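Long-range contacts in hypothetical protein TT1426 (Thermus thermophilus, PDB 1WD5), which is of unverified function but probably acts as a type I phosphoribosyltransferase, transferring a phosphoribosyl group to an acceptor: residues V151-P156 against A170-L175; P63-G68 against M79-R84; E48-L53 against A201-W206; R4-A9 against L189-V194. All coordinates share one frame; numbering follows the deposited sequence.

Interaction 1 (V151-P156 against A170-L175); sequences VVVAVP and AEVVAL
Val153 O is gripped twice: the backbone N-H of Val173 reaches it over 2.7 Å from N to O, nearly along the C=O axis, and the CA of Val172 adds a weaker C-H contact. Val173 O is held likewise, by Val155 N at 2.9 Å and by the CA of Ala154. Val153 N donates to Glu171 O and Leu175 N to Val155 O, so Val153 and Val155 each give an N-H and a C=O to the same neighbouring strand, the parallel pattern. Where the ladder opens, Val151 O and Glu171 N stand 4.2 Å apart, and a single water bridges them. On one face Val152 CG1 meets Val173 CG2 at 3.9 Å, its chi1 of 176° setting CG1 anti to the backbone N. The Glu171 side chain runs beside Val152 in the same direction and pairs through OE1 with Arg150 in a salt bridge. On the other face Val153 CB rests 4.0 Å from Val172 CG2, and Val155 CG2 lies against Ala174 CB. Leu166 of helix 160-167 packs on both Val153 and Val172, while Leu13 of helix 6-17 touches Ala154 on the first face. Strand 150-155, helix 160-167 and strand 171-174 thus form a beta-alpha-beta crossover at one edge of the phosphoribosyltransferase-like sheet.

Interaction 2 (P63-G68 against M79-R84); sequences PEFALG and MPYALR
Phe65 CG stands anti to the backbone N (chi1 -175°) and Tyr81 CG lies between the backbone N and the carbonyl carbon; the two rings meet at Phe65 CZ and Tyr81 CE1, 3.9 Å apart. The contact joins a classic beta bulge, in which Leu67 and Gly68 both face Val57 of strand 48-59, to a type I beta turn running from Met79 to Ala82. The two ring planes are almost parallel, 19° apart, but slid so far that the rings barely overlap. At the edge of the Tyr81 ring, near its plane, lie Ala66 O, 3.7 Å from Tyr81 CE1, and the CD2 methyl of Leu67. Met79 CB lies over one face of the same ring, offset toward the rim. An alanine in place of Tyr81 would probably open a gap beside Phe65 CZ and Leu67 CD2 and leave the Met79 side chain less confined. Phe65 also makes an edge-to-face contact with Tyr85, and Leu67 packs on Leu91 of helix 88-112 as well. The turn closes on itself through Ala82 N to Met79 O. Ala82 CB rests 4.2 Å from Leu67 CB, tucking the start of the short helix 82-85 against the bulge. Selenomethionine Met79 supplies the backbone link: its N donates to Leu67 O over 3.0 Å, an almost straight bond whose donor is tilted 32° from the carbonyl plane.

Interaction 3 (E48-L53 against A201-W206); sequences ELDVVL and AILLEW
Leu49 pushes its CB into the flat face of Trp206, at 3.5 Å from the centroid of the five-membered ring and 15° off the ring normal, a CH-pi contact. The leucine CG is anti to the backbone N (chi1 179°), and from there CD1 turns toward the hollow bounded by the indole and helix 196-204. That methyl touches Trp206 CD1 at 3.8 Å, Leu203 CD2 at 3.9 Å and, more loosely, Ile202 CG2. The Leu49 side chain crosses both Trp206 and Leu203 at about a right angle; the indole covers CB and shares the CD1 methyl with Leu203. Further along the strand, Leu203 CD1 lies loosely against Val51, 4.4 Å from Val51 CG1. The six-membered part of the indole spreads beneath the backbone, with Trp206 CE3 3.6 Å from Leu49 N. Trp206 NE1 is bound to Asp39 of helix 33-45, which holds the ring at its pyrrole end. That helix supplies Ala38 and Ala42 against Leu49 as well. The carboxylates of the strand have their main partners elsewhere: Glu48 forms salt bridges with Arg113 and Arg121, and Asp50 with Arg110. A water donates to Trp206 O at 2.8 Å and weakly to Glu48 OE2. Here the C-terminal helix and the tryptophan after it cover part of the mixed central sheet of an alpha/beta fold like that of type I phosphoribosyltransferases.

Interaction 4 (R4-A9 against L189-V194); sequences RDRRHA and LDFGEV
Arg6 reaches Phe191, Gly192 and Val194 with an outstretched side chain. From CB the chain leaves with CG anti to the carbonyl carbon (chi1 -65°), runs extended to NE and packs on Val36 and Val37 of helix 33-45. NE turns to Asp128 in a salt bridge. CZ is sandwiched, 4.0 Å from Phe191 CD1 on one face and close to Val194 CG2 on the opposite one. NH1 donates to Gly192 O over 2.9 Å, in the carbonyl plane, and NH2 adds a weak second bond to the same oxygen. NH2 also lies over the Phe191 ring, 3.4 Å from CE1, the guanidinium stacked flat with the planes 20° apart. An alanine here would probably leave Gly192 O without these two donors, the Phe191 face uncovered and the charge of Asp128 without this mate. Nearer the backbone, a water takes the Arg6 N-H and donates to Asp190 O. Asp190 N in turn donates to Arg4 O at 2.9 Å, tying the two segments together before the helix begins. Between the two segments, another water bridges Asp5 OD2 and Asp190 OD2, which stand 4.8 Å apart and would otherwise probably repel. Each aspartate is also held within its own segment: Asp5 is the N-cap of helix 6-17, its OD1 accepting from His8 N, and Asp190 OD1 accepts from Gly192 N in an Asx turn. Arg6 thus links the loop 189-194 to Asp128, which lies in a double-aspartate sequence consistent with the PRPP-binding motif of type I phosphoribosyltransferases.

How the interactions relate
Interactions 1, 2 and 3 all reach one mixed sheet, interaction 1 at its strand 171-174 edge and interaction 2 toward the opposite edge, their centres 23 Å apart. Interactions 2 and 3 lie on neighbouring strands, 66-71 and 48-59 respectively, yet on opposite sides of the chain's centre. Along the chain, interactions 1 and 2 come in series, both nested inside the loops closed by interactions 3 and 4, which cross each other. Interaction 4 touches interaction 1, with Ala9 CB 3.7 Å from Pro156 CG, but its centre is 34 Å from that of interaction 2. Interactions 3 and 4 thus bring the C-terminal part of the chain back to strand 48-59 and helix 6-17.

Interaction 1 (V151-P156 against A170-L175)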
loop_
_atom_site.group_PDB
_atom_site.type_symbol
_atom_site.label_atom_id
_atom_site.label_comp_id
_atom_site.label_asym_id
_atom_site.label_seq_id
_atom_site.Cartn_x
_atom_site.Cartn_y
_atom_site.Cartn_z
ATOM N N VAL A 151 12.809 -1.180 -0.096
ATOM C CA VAL A 151 11.361 -1.331 -0.101
ATOM C C VAL A 151 10.986 -2.802 0.048
ATOM O O VAL A 151 11.523 -3.670 -0.650
ATOM C CB VAL A 151 10.741 -0.780 -1.409
ATOM C CG1 VAL A 151 9.224 -0.863 -1.343
ATOM C CG2 VAL A 151 11.185 0.659 -1.625
ATOM N N VAL A 152 10.073 -3.076 0.974
ATOM C CA VAL A 152 9.608 -4.435 1.214
ATOM C C VAL A 152 8.092 -4.457 1.243
ATOM O O VAL A 152 7.467 -3.662 1.948
ATOM C CB VAL A 152 10.108 -4.987 2.568
ATOM C CG1 VAL A 152 9.512 -6.368 2.815
ATOM C CG2 VAL A 152 11.623 -5.057 2.584
ATOM N N VAL A 153 7.500 -5.357 0.468
ATOM C CA VAL A 153 6.050 -5.501 0.448
ATOM C C VAL A 153 5.712 -6.592 1.458
ATOM O O VAL A 153 6.208 -7.714 1.351
ATOM C CB VAL A 153 5.544 -5.935 -0.939
ATOM C CG1 VAL A 153 4.072 -6.326 -0.858
ATOM C CG2 VAL A 153 5.737 -4.799 -1.937
ATOM N N ALA A 154 4.872 -6.268 2.437
ATOM C CA ALA A 154 4.502 -7.241 3.459
ATOM C C ALA A 154 2.987 -7.364 3.592
ATOM O O ALA A 154 2.294 -6.376 3.848
ATOM C CB ALA A 154 5.121 -6.846 4.795
ATOM N N VAL A 155 2.481 -8.585 3.429
ATOM C CA VAL A 155 1.046 -8.837 3.508
ATOM C C VAL A 155 0.705 -10.165 4.184
ATOM O O VAL A 155 1.391 -11.165 3.991
ATOM C CB VAL A 155 0.422 -8.852 2.102
ATOM C CG1 VAL A 155 0.631 -7.506 1.424
ATOM C CG2 VAL A 155 1.062 -9.958 1.270
ATOM N N PRO A 156 -0.369 -10.188 4.984
ATOM C CA PRO A 156 -0.802 -11.401 5.683
ATOM C C PRO A 156 -1.190 -12.526 4.720
ATOM O O PRO A 156 -0.821 -13.677 4.928
ATOM C CB PRO A 156 -1.996 -10.918 6.501
ATOM C CG PRO A 156 -1.644 -9.492 6.791
ATOM C CD PRO A 156 -1.139 -9.021 5.446
ATOM N N ALA A 170 9.712 -6.221 -6.262
ATOM C CA ALA A 170 10.287 -5.979 -4.945
ATOM C C ALA A 170 10.286 -7.207 -4.065
ATOM O O ALA A 170 9.654 -8.210 -4.381
ATOM C CB ALA A 170 9.524 -4.856 -4.251
ATOM N N GLU A 171 11.006 -7.121 -2.954
ATOM C CA GLU A 171 11.044 -8.222 -2.010
ATOM C C GLU A 171 9.633 -8.308 -1.441
ATOM O O GLU A 171 9.023 -7.286 -1.112
ATOM C CB GLU A 171 12.036 -7.939 -0.881
ATOM C CG GLU A 171 12.299 -9.152 -0.002
ATOM C CD GLU A 171 13.166 -8.837 1.201
ATOM O OE1 GLU A 171 14.097 -8.011 1.078
ATOM O OE2 GLU A 171 12.922 -9.427 2.270
ATOM N N VAL A 172 9.108 -9.519 -1.348
ATOM C CA VAL A 172 7.768 -9.716 -0.826
ATOM C C VAL A 172 7.760 -10.667 0.355
ATOM O O VAL A 172 8.399 -11.722 0.321
ATOM C CB VAL A 172 6.823 -10.290 -1.901
ATOM C CG1 VAL A 172 5.500 -10.696 -1.266
ATOM C CG2 VAL A 172 6.587 -9.255 -2.997
ATOM N N VAL A 173 7.038 -10.279 1.399
ATOM C CA VAL A 173 6.892 -11.096 2.591
ATOM C C VAL A 173 5.399 -11.364 2.743
ATOM O O VAL A 173 4.630 -10.463 3.079
ATOM C CB VAL A 173 7.414 -10.369 3.848
ATOM C CG1 VAL A 173 7.137 -11.206 5.087
ATOM C CG2 VAL A 173 8.910 -10.118 3.715
ATOM N N ALA A 174 4.993 -12.599 2.470
ATOM C CA ALA A 174 3.591 -12.989 2.572
ATOM C C ALA A 174 3.491 -14.170 3.525
ATOM O O ALA A 174 4.206 -15.157 3.366
ATOM C CB ALA A 174 3.052 -13.372 1.199
ATOM N N LEU A 175 2.607 -14.065 4.513
ATOM C CA LEU A 175 2.436 -15.126 5.500
ATOM C C LEU A 175 1.747 -16.346 4.909
ATOM O O LEU A 175 2.032 -17.481 5.293
ATOM C CB LEU A 175 1.622 -14.618 6.691
ATOM C CG LEU A 175 2.194 -13.427 7.460
ATOM C CD1 LEU A 175 1.286 -13.109 8.649
ATOM C CD2 LEU A 175 3.602 -13.752 7.930
HETATM O O HOH W 1 12.692 -4.658 -2.740
#

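Interaction 2 (P63-G68 against M79-R84)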
loop_
_atom_site.group_PDB
_atom_site.type_symbol
_atom_site.label_atom_id
_atom_site.label_comp_id
_atom_site.label_asym_id
_atom_site.label_seq_id
_atom_site.Cartn_x
_atom_site.Cartn_y
_atom_site.Cartn_z
ATOM N N PRO A 63 -9.519 -0.222 -17.618
ATOM C CA PRO A 63 -9.096 0.297 -16.317
ATOM C C PRO A 63 -8.251 -0.650 -15.471
ATOM O O PRO A 63 -7.360 -0.207 -14.751
ATOM C CB PRO A 63 -10.420 0.658 -15.644
ATOM C CG PRO A 63 -11.378 -0.322 -16.243
ATOM C CD PRO A 63 -10.988 -0.293 -17.697
ATOM N N GLU A 64 -8.513 -1.948 -15.556
ATOM C CA GLU A 64 -7.749 -2.898 -14.760
ATOM C C GLU A 64 -6.286 -2.997 -15.169
ATOM O O GLU A 64 -5.471 -3.558 -14.437
ATOM C CB GLU A 64 -8.397 -4.285 -14.806
ATOM C CG GLU A 64 -9.786 -4.337 -14.177
ATOM C CD GLU A 64 -9.871 -3.542 -12.882
ATOM O OE1 GLU A 64 -9.983 -2.296 -12.950
ATOM O OE2 GLU A 64 -9.817 -4.159 -11.796
ATOM N N PHE A 65 -5.948 -2.457 -16.335
ATOM C CA PHE A 65 -4.565 -2.498 -16.787
ATOM C C PHE A 65 -3.896 -1.161 -16.505
ATOM O O PHE A 65 -4.253 -0.134 -17.088
ATOM C CB PHE A 65 -4.484 -2.816 -18.282
ATOM C CG PHE A 65 -3.077 -2.992 -18.778
ATOM C CD1 PHE A 65 -2.237 -3.941 -18.198
ATOM C CD2 PHE A 65 -2.584 -2.205 -19.811
ATOM C CE1 PHE A 65 -0.925 -4.101 -18.642
ATOM C CE2 PHE A 65 -1.274 -2.358 -20.263
ATOM C CZ PHE A 65 -0.444 -3.305 -19.679
ATOM N N ALA A 66 -2.913 -1.194 -15.611
ATOM C CA ALA A 66 -2.190 0.000 -15.192
ATOM C C ALA A 66 -1.123 0.499 -16.163
ATOM O O ALA A 66 -0.302 -0.274 -16.649
ATOM C CB ALA A 66 -1.551 -0.252 -13.820
ATOM N N LEU A 67 -1.140 1.802 -16.435
ATOM C CA LEU A 67 -0.147 2.420 -17.306
ATOM C C LEU A 67 0.715 3.343 -16.449
ATOM O O LEU A 67 1.730 3.868 -16.908
ATOM C CB LEU A 67 -0.815 3.228 -18.430
ATOM C CG LEU A 67 -1.648 2.452 -19.455
ATOM C CD1 LEU A 67 -2.117 3.397 -20.557
ATOM C CD2 LEU A 67 -0.817 1.325 -20.048
ATOM N N GLY A 68 0.302 3.531 -15.198
ATOM C CA GLY A 68 1.045 4.387 -14.286
ATOM C C GLY A 68 0.316 4.613 -12.972
ATOM O O GLY A 68 -0.588 3.855 -12.620
HETATM N N MSE A 79 4.645 4.052 -16.418
HETATM C CA MSE A 79 5.409 2.827 -16.622
HETATM C C MSE A 79 6.125 2.998 -17.968
HETATM O O MSE A 79 5.696 3.796 -18.806
HETATM C CB MSE A 79 4.476 1.615 -16.650
HETATM C CG MSE A 79 3.856 1.281 -15.290
HETATM SE SE MSE A 79 5.064 0.677 -14.074
HETATM C CE MSE A 79 5.695 2.221 -13.387
ATOM N N PRO A 80 7.222 2.258 -18.193
ATOM C CA PRO A 80 7.991 2.351 -19.442
ATOM C C PRO A 80 7.201 2.149 -20.736
ATOM O O PRO A 80 7.586 2.650 -21.791
ATOM C CB PRO A 80 9.070 1.277 -19.263
ATOM C CG PRO A 80 9.254 1.225 -17.769
ATOM C CD PRO A 80 7.827 1.272 -17.280
ATOM N N TYR A 81 6.096 1.423 -20.651
ATOM C CA TYR A 81 5.284 1.126 -21.822
ATOM C C TYR A 81 4.010 1.954 -21.968
ATOM O O TYR A 81 3.236 1.739 -22.900
ATOM C CB TYR A 81 4.932 -0.358 -21.794
ATOM C CG TYR A 81 4.398 -0.814 -20.447
ATOM C CD1 TYR A 81 3.074 -0.570 -20.080
ATOM C CD2 TYR A 81 5.224 -1.476 -19.535
ATOM C CE1 TYR A 81 2.582 -0.980 -18.838
ATOM C CE2 TYR A 81 4.744 -1.888 -18.291
ATOM C CZ TYR A 81 3.423 -1.638 -17.951
ATOM O OH TYR A 81 2.937 -2.058 -16.735
ATOM N N ALA A 82 3.794 2.902 -21.063
ATOM C CA ALA A 82 2.590 3.728 -21.097
ATOM C C ALA A 82 2.254 4.316 -22.465
ATOM O O ALA A 82 1.132 4.160 -22.958
ATOM C CB ALA A 82 2.698 4.851 -20.072
ATOM N N LEU A 83 3.218 4.993 -23.080
ATOM C CA LEU A 83 2.974 5.614 -24.379
ATOM C C LEU A 83 2.714 4.624 -25.512
ATOM O O LEU A 83 2.285 5.019 -26.598
ATOM C CB LEU A 83 4.138 6.540 -24.743
ATOM C CG LEU A 83 4.277 7.735 -23.799
ATOM C CD1 LEU A 83 5.520 8.548 -24.156
ATOM C CD2 LEU A 83 3.022 8.599 -23.899
ATOM N N ARG A 84 2.971 3.342 -25.268
ATOM C CA ARG A 84 2.733 2.333 -26.294
ATOM C C ARG A 84 1.279 1.886 -26.259
ATOM O O ARG A 84 0.807 1.211 -27.176
ATOM C CB ARG A 84 3.665 1.127 -26.107
ATOM C CG ARG A 84 5.106 1.404 -26.517
ATOM C CD ARG A 84 5.865 0.120 -26.823
ATOM N NE ARG A 84 6.300 -0.585 -25.623
ATOM C CZ ARG A 84 7.363 -0.248 -24.900
ATOM N NH1 ARG A 84 8.112 0.788 -25.249
ATOM N NH2 ARG A 84 7.680 -0.953 -23.826
#

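Interaction 3 (E48-L53 against A201-W206)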
loop_
_atom_site.group_PDB
_atom_site.type_symbol
_atom_site.label_atom_id
_atom_site.label_comp_id
_atom_site.label_asym_id
_atom_site.label_seq_id
_atom_site.Cartn_x
_atom_site.Cartn_y
_atom_site.Cartn_z
ATOM N N GLU A 48 7.914 3.739 12.291
ATOM C CA GLU A 48 7.011 4.882 12.202
ATOM C C GLU A 48 5.863 4.599 11.229
ATOM O O GLU A 48 6.087 4.191 10.093
ATOM C CB GLU A 48 7.805 6.111 11.752
ATOM C CG GLU A 48 6.963 7.316 11.382
ATOM C CD GLU A 48 7.798 8.570 11.196
ATOM O OE1 GLU A 48 8.903 8.469 10.623
ATOM O OE2 GLU A 48 7.348 9.658 11.616
ATOM N N LEU A 49 4.633 4.830 11.677
ATOM C CA LEU A 49 3.457 4.569 10.851
ATOM C C LEU A 49 2.958 5.770 10.058
ATOM O O LEU A 49 2.931 6.897 10.550
ATOM C CB LEU A 49 2.324 4.028 11.731
ATOM C CG LEU A 49 0.952 3.681 11.134
ATOM C CD1 LEU A 49 0.158 4.940 10.859
ATOM C CD2 LEU A 49 1.131 2.856 9.868
ATOM N N ASP A 50 2.579 5.514 8.812
ATOM C CA ASP A 50 2.022 6.546 7.948
ATOM C C ASP A 50 1.179 5.839 6.903
ATOM O O ASP A 50 1.156 4.607 6.829
ATOM C CB ASP A 50 3.120 7.385 7.271
ATOM C CG ASP A 50 2.568 8.648 6.616
ATOM O OD1 ASP A 50 1.375 8.962 6.817
ATOM O OD2 ASP A 50 3.325 9.338 5.904
ATOM N N VAL A 51 0.469 6.619 6.106
ATOM C CA VAL A 51 -0.380 6.052 5.082
ATOM C C VAL A 51 0.202 6.383 3.714
ATOM O O VAL A 51 0.862 7.408 3.545
ATOM C CB VAL A 51 -1.799 6.640 5.184
ATOM C CG1 VAL A 51 -1.739 8.157 5.011
ATOM C CG2 VAL A 51 -2.700 6.025 4.141
ATOM N N VAL A 52 -0.018 5.499 2.747
ATOM C CA VAL A 52 0.452 5.747 1.395
ATOM C C VAL A 52 -0.809 6.112 0.636
ATOM O O VAL A 52 -1.796 5.373 0.662
ATOM C CB VAL A 52 1.149 4.506 0.771
ATOM C CG1 VAL A 52 0.235 3.299 0.799
ATOM C CG2 VAL A 52 1.582 4.826 -0.651
ATOM N N LEU A 53 -0.777 7.271 -0.012
ATOM C CA LEU A 53 -1.925 7.787 -0.744
ATOM C C LEU A 53 -1.621 7.884 -2.233
ATOM O O LEU A 53 -0.914 8.793 -2.679
ATOM C CB LEU A 53 -2.290 9.158 -0.173
ATOM C CG LEU A 53 -2.727 9.099 1.300
ATOM C CD1 LEU A 53 -2.599 10.464 1.971
ATOM C CD2 LEU A 53 -4.165 8.599 1.360
ATOM N N ALA A 201 -8.010 8.340 13.558
ATOM C CA ALA A 201 -7.720 8.088 14.970
ATOM C C ALA A 201 -6.341 7.441 15.101
ATOM O O ALA A 201 -5.553 7.801 15.977
ATOM C CB ALA A 201 -8.780 7.177 15.563
ATOM N N ILE A 202 -6.055 6.487 14.220
ATOM C CA ILE A 202 -4.770 5.805 14.235
ATOM C C ILE A 202 -3.641 6.766 13.876
ATOM O O ILE A 202 -2.623 6.817 14.565
ATOM C CB ILE A 202 -4.764 4.625 13.251
ATOM C CG1 ILE A 202 -5.737 3.549 13.740
ATOM C CG2 ILE A 202 -3.357 4.060 13.120
ATOM C CD1 ILE A 202 -5.894 2.388 12.793
ATOM N N LEU A 203 -3.833 7.536 12.809
ATOM C CA LEU A 203 -2.828 8.492 12.357
ATOM C C LEU A 203 -2.476 9.566 13.397
ATOM O O LEU A 203 -1.326 10.008 13.475
ATOM C CB LEU A 203 -3.298 9.173 11.064
ATOM C CG LEU A 203 -3.372 8.321 9.789
ATOM C CD1 LEU A 203 -3.935 9.158 8.641
ATOM C CD2 LEU A 203 -1.986 7.810 9.433
ATOM N N LEU A 204 -3.467 9.985 14.182
ATOM C CA LEU A 204 -3.274 11.013 15.207
ATOM C C LEU A 204 -2.205 10.661 16.232
ATOM O O LEU A 204 -1.469 11.534 16.695
ATOM C CB LEU A 204 -4.598 11.290 15.933
ATOM C CG LEU A 204 -5.606 12.196 15.222
ATOM C CD1 LEU A 204 -6.972 12.091 15.889
ATOM C CD2 LEU A 204 -5.106 13.635 15.256
ATOM N N GLU A 205 -2.123 9.383 16.590
ATOM C CA GLU A 205 -1.139 8.918 17.568
ATOM C C GLU A 205 0.303 9.070 17.074
ATOM O O GLU A 205 1.247 9.010 17.871
ATOM C CB GLU A 205 -1.385 7.443 17.917
ATOM C CG GLU A 205 -2.511 7.172 18.915
ATOM C CD GLU A 205 -2.212 7.719 20.309
ATOM O OE1 GLU A 205 -2.267 8.952 20.494
ATOM O OE2 GLU A 205 -1.918 6.920 21.222
ATOM N N TRP A 206 0.481 9.267 15.769
ATOM C CA TRP A 206 1.829 9.387 15.218
ATOM C C TRP A 206 2.277 10.794 14.847
ATOM O O TRP A 206 3.358 10.976 14.288
ATOM C CB TRP A 206 1.989 8.460 14.006
ATOM C CG TRP A 206 1.787 7.007 14.347
ATOM C CD1 TRP A 206 0.605 6.321 14.360
ATOM C CD2 TRP A 206 2.791 6.082 14.786
ATOM N NE1 TRP A 206 0.811 5.024 14.784
ATOM C CE2 TRP A 206 2.144 4.854 15.051
ATOM C CE3 TRP A 206 4.176 6.172 14.982
ATOM C CZ2 TRP A 206 2.834 3.725 15.503
ATOM C CZ3 TRP A 206 4.862 5.042 15.433
ATOM C CH2 TRP A 206 4.188 3.839 15.686
HETATM O O HOH W 2 5.683 9.474 14.674
#

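Interaction 4 (R4-A9 against L189-V194)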
loop_
_atom_site.group_PDB
_atom_site.type_symbol
_atom_site.label_atom_id
_atom_site.label_comp_id
_atom_site.label_asym_id
_atom_site.label_seq_id
_atom_site.Cartn_x
_atom_site.Cartn_y
_atom_site.Cartn_z
ATOM N N ARG A 4 -7.492 -13.988 13.530
ATOM C CA ARG A 4 -8.592 -13.558 14.391
ATOM C C ARG A 4 -9.084 -12.200 13.909
ATOM O O ARG A 4 -10.286 -11.970 13.794
ATOM C CB ARG A 4 -8.140 -13.425 15.852
ATOM C CG ARG A 4 -7.623 -14.710 16.503
ATOM C CD ARG A 4 -7.530 -14.541 18.022
ATOM N NE ARG A 4 -6.626 -13.460 18.413
ATOM C CZ ARG A 4 -5.307 -13.592 18.540
ATOM N NH1 ARG A 4 -4.727 -14.762 18.318
ATOM N NH2 ARG A 4 -4.561 -12.548 18.869
ATOM N N ASP A 5 -8.136 -11.304 13.641
ATOM C CA ASP A 5 -8.424 -9.954 13.165
ATOM C C ASP A 5 -7.167 -9.324 12.560
ATOM O O ASP A 5 -6.120 -9.971 12.463
ATOM C CB ASP A 5 -8.953 -9.074 14.311
ATOM C CG ASP A 5 -8.115 -9.180 15.578
ATOM O OD1 ASP A 5 -6.869 -9.168 15.484
ATOM O OD2 ASP A 5 -8.705 -9.262 16.675
ATOM N N ARG A 6 -7.269 -8.064 12.154
ATOM C CA ARG A 6 -6.138 -7.377 11.543
ATOM C C ARG A 6 -4.946 -7.146 12.481
ATOM O O ARG A 6 -3.803 -7.123 12.029
ATOM C CB ARG A 6 -6.599 -6.052 10.929
ATOM C CG ARG A 6 -7.574 -6.213 9.753
ATOM C CD ARG A 6 -7.900 -4.858 9.138
ATOM N NE ARG A 6 -8.898 -4.925 8.067
ATOM C CZ ARG A 6 -10.209 -5.022 8.268
ATOM N NH1 ARG A 6 -10.696 -5.071 9.502
ATOM N NH2 ARG A 6 -11.039 -5.036 7.236
ATOM N N ARG A 7 -5.201 -6.986 13.777
ATOM C CA ARG A 7 -4.115 -6.787 14.741
ATOM C C ARG A 7 -3.307 -8.078 14.862
ATOM O O ARG A 7 -2.080 -8.051 14.968
ATOM C CB ARG A 7 -4.674 -6.406 16.120
ATOM C CG ARG A 7 -5.240 -4.991 16.214
ATOM C CD ARG A 7 -4.149 -3.968 16.448
ATOM N NE ARG A 7 -4.614 -2.594 16.275
ATOM C CZ ARG A 7 -3.798 -1.551 16.146
ATOM N NH1 ARG A 7 -2.485 -1.738 16.184
ATOM N NH2 ARG A 7 -4.283 -0.336 15.935
ATOM N N HIS A 8 -4.012 -9.205 14.850
ATOM C CA HIS A 8 -3.392 -10.523 14.943
ATOM C C HIS A 8 -2.474 -10.755 13.748
ATOM O O HIS A 8 -1.350 -11.226 13.897
ATOM C CB HIS A 8 -4.468 -11.609 14.958
ATOM C CG HIS A 8 -3.923 -13.001 15.046
ATOM N ND1 HIS A 8 -4.635 -14.106 14.627
ATOM C CD2 HIS A 8 -2.753 -13.473 15.538
ATOM C CE1 HIS A 8 -3.927 -15.197 14.858
ATOM N NE2 HIS A 8 -2.781 -14.841 15.410
ATOM N N ALA A 9 -2.964 -10.432 12.555
ATOM C CA ALA A 9 -2.174 -10.610 11.343
ATOM C C ALA A 9 -0.975 -9.670 11.375
ATOM O O ALA A 9 0.109 -10.016 10.905
ATOM C CB ALA A 9 -3.032 -10.328 10.110
ATOM N N LEU A 189 -11.408 -13.822 10.854
ATOM C CA LEU A 189 -12.621 -14.128 11.604
ATOM C C LEU A 189 -13.391 -12.822 11.763
ATOM O O LEU A 189 -14.609 -12.773 11.596
ATOM C CB LEU A 189 -12.282 -14.706 12.977
ATOM C CG LEU A 189 -13.481 -15.009 13.881
ATOM C CD1 LEU A 189 -14.374 -16.066 13.227
ATOM C CD2 LEU A 189 -12.989 -15.491 15.241
ATOM N N ASP A 190 -12.659 -11.762 12.082
ATOM C CA ASP A 190 -13.239 -10.437 12.248
ATOM C C ASP A 190 -12.706 -9.546 11.133
ATOM O O ASP A 190 -11.552 -9.110 11.174
ATOM C CB ASP A 190 -12.851 -9.861 13.615
ATOM C CG ASP A 190 -13.218 -8.382 13.769
ATOM O OD1 ASP A 190 -13.822 -7.796 12.841
ATOM O OD2 ASP A 190 -12.894 -7.805 14.830
ATOM N N PHE A 191 -13.547 -9.288 10.135
ATOM C CA PHE A 191 -13.162 -8.449 9.009
ATOM C C PHE A 191 -14.046 -7.209 9.002
ATOM O O PHE A 191 -14.530 -6.781 7.957
ATOM C CB PHE A 191 -13.327 -9.228 7.698
ATOM C CG PHE A 191 -12.565 -8.641 6.538
ATOM C CD1 PHE A 191 -11.184 -8.473 6.609
ATOM C CD2 PHE A 191 -13.223 -8.273 5.370
ATOM C CE1 PHE A 191 -10.467 -7.946 5.531
ATOM C CE2 PHE A 191 -12.518 -7.743 4.282
ATOM C CZ PHE A 191 -11.137 -7.578 4.363
ATOM N N GLY A 192 -14.250 -6.634 10.182
ATOM C CA GLY A 192 -15.086 -5.454 10.298
ATOM C C GLY A 192 -14.599 -4.238 9.524
ATOM O O GLY A 192 -13.420 -4.117 9.188
ATOM N N GLU A 193 -15.527 -3.326 9.258
ATOM C CA GLU A 193 -15.250 -2.093 8.530
ATOM C C GLU A 193 -14.315 -1.148 9.295
ATOM O O GLU A 193 -14.433 -0.993 10.510
ATOM C CB GLU A 193 -16.582 -1.386 8.246
ATOM C CG GLU A 193 -16.509 0.061 7.766
ATOM C CD GLU A 193 -15.817 0.218 6.424
ATOM O OE1 GLU A 193 -15.920 -0.701 5.585
ATOM O OE2 GLU A 193 -15.186 1.272 6.202
ATOM N N VAL A 194 -13.382 -0.530 8.572
ATOM C CA VAL A 194 -12.452 0.444 9.148
ATOM C C VAL A 194 -12.768 1.753 8.419
ATOM O O VAL A 194 -12.487 1.894 7.229
ATOM C CB VAL A 194 -10.980 0.038 8.904
ATOM C CG1 VAL A 194 -10.044 1.158 9.362
ATOM C CG2 VAL A 194 -10.662 -1.247 9.677
HETATM O O HOH W 3 -11.527 -9.187 16.957
HETATM O O HOH W 4 -9.912 -6.911 12.004
#